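PDB 3K1T: glutamate--cysteine ligase GshA, which probably acts as an ATP-dependent ligase that joins glutamate to cysteine to give gamma-glutamylcysteine, the precursor of glutathione. Local coordinates for the interface of chains A and B. Sequence-based numbering; all coordinates share one arbitrary frame. Chains: chain A/B, Glutamate--cysteine ligase GshA.

The interface of chains A and B. Residues chain A 385, 387-389; chain B 78, 81, 124.
B:Gln124, the last residue of helix 109-124, turns its side-chain amide toward A:Thr388 and A:Pro389 in a loop of chain A. This is one patch of the two-fold symmetric interface in the deposited dimer, whose biological role the structure alone does not settle. The glutamine chain is bent about its CB-CG bond (chi2 -82°), which carries the amide across to the A:Thr388 backbone, where it meets A:Pro389 tip to tip. As modelled, OE1 of B:Gln124 sits 3.1 Å from the carbonyl O of A:Pro389, a clash of two acceptors that makes the placing of the amide doubtful; exchanging OE1 and NE2 would put an N-H donor against that carbonyl. The same amide atom packs against the A:Pro389 ring, 3.7 Å from OE1 to CD. An alanine in place of B:Gln124 would probably leave a gap beside the A:Pro389 ring and CA of A:Thr388, and take away the amide that could serve the A:Pro389 carbonyl if it were flipped.

One residue earlier in the loop, the side chains of A:Thr388 and B:Ile81 cross at about a right angle, methyl against methyl, with CG2 of the threonine 3.8 Å from CD1 of the isoleucine. Earlier still, the rings of A:Pro385 and B:Pro78 cross obliquely, 4.0 Å from CG to CG, a light apolar touch.

Water does the polar work around A:Ser387. One water bridges its carbonyl O to the carbonyl O of B:Gln124 at the helix end. The hydroxyl, turned between the backbone N and carbonyl carbon (chi1 59°), reaches a second water: A:Ser387 OG lies 2.6 Å from that water's oxygen, which is 2.8 Å from the carbonyl O of B:Pro78.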
loop_
_atom_site.group_PDB
_atom_site.type_symbol
_atom_site.label_atom_id
_atom_site.label_comp_id
_atom_site.label_asym_id
_atom_site.label_seq_id
_atom_site.Cartn_x
_atom_site.Cartn_y
_atom_site.Cartn_z
ATOM N N PRO A 385 11.914 5.460 5.296
ATOM C CA PRO A 385 10.452 5.487 5.210
ATOM C C PRO A 385 9.842 6.394 6.268
ATOM O O PRO A 385 10.450 6.600 7.313
ATOM C CB PRO A 385 10.050 4.035 5.528
ATOM C CG PRO A 385 11.249 3.232 5.355
ATOM C CD PRO A 385 12.413 4.132 5.675
ATOM N N SER A 387 6.687 5.666 7.573
ATOM C CA SER A 387 5.620 4.913 8.212
ATOM C C SER A 387 6.121 3.839 9.189
ATOM O O SER A 387 5.383 2.922 9.556
ATOM C CB SER A 387 4.736 4.272 7.110
ATOM O OG SER A 387 5.527 3.393 6.267
ATOM N N THR A 388 7.369 3.967 9.631
ATOM C CA THR A 388 8.023 2.945 10.470
ATOM C C THR A 388 8.637 3.573 11.722
ATOM O O THR A 388 9.843 3.476 11.963
ATOM C CB THR A 388 9.100 2.185 9.652
ATOM O OG1 THR A 388 10.035 3.133 9.104
ATOM C CG2 THR A 388 8.453 1.345 8.563
ATOM N N PRO A 389 7.822 4.254 12.529
ATOM C CA PRO A 389 8.388 4.815 13.777
ATOM C C PRO A 389 8.898 3.732 14.752
ATOM O O PRO A 389 8.416 2.595 14.745
ATOM C CB PRO A 389 7.187 5.527 14.423
ATOM C CG PRO A 389 5.983 4.753 13.878
ATOM C CD PRO A 389 6.349 4.425 12.465
ATOM N N PRO B 78 7.273 -1.548 4.816
ATOM C CA PRO B 78 6.348 -0.439 4.534
ATOM C C PRO B 78 5.154 -0.827 3.641
ATOM O O PRO B 78 4.015 -0.367 3.858
ATOM C CB PRO B 78 7.255 0.623 3.881
ATOM C CG PRO B 78 8.617 0.302 4.438
ATOM C CD PRO B 78 8.680 -1.174 4.548
ATOM N N ILE B 81 2.775 -2.792 5.936
ATOM C CA ILE B 81 2.111 -1.869 6.845
ATOM C C ILE B 81 0.960 -1.137 6.139
ATOM O O ILE B 81 -0.171 -1.019 6.680
ATOM C CB ILE B 81 3.107 -0.873 7.509
ATOM C CG1 ILE B 81 4.097 -1.653 8.377
ATOM C CG2 ILE B 81 2.351 0.288 8.268
ATOM C CD1 ILE B 81 5.379 -0.870 8.780
ATOM N N GLN B 124 2.426 -1.088 13.847
ATOM C CA GLN B 124 2.820 -0.059 12.852
ATOM C C GLN B 124 1.626 0.449 12.028
ATOM O O GLN B 124 1.626 1.592 11.584
ATOM C CB GLN B 124 3.929 -0.544 11.932
ATOM C CG GLN B 124 5.270 -0.925 12.645
ATOM C CD GLN B 124 6.151 0.242 12.950
ATOM O OE1 GLN B 124 5.891 1.009 13.869
ATOM N NE2 GLN B 124 7.185 0.401 12.163
HETATM O O HOH W 1 3.744 2.249 4.773
HETATM O O HOH W 2 2.868 3.670 10.332
#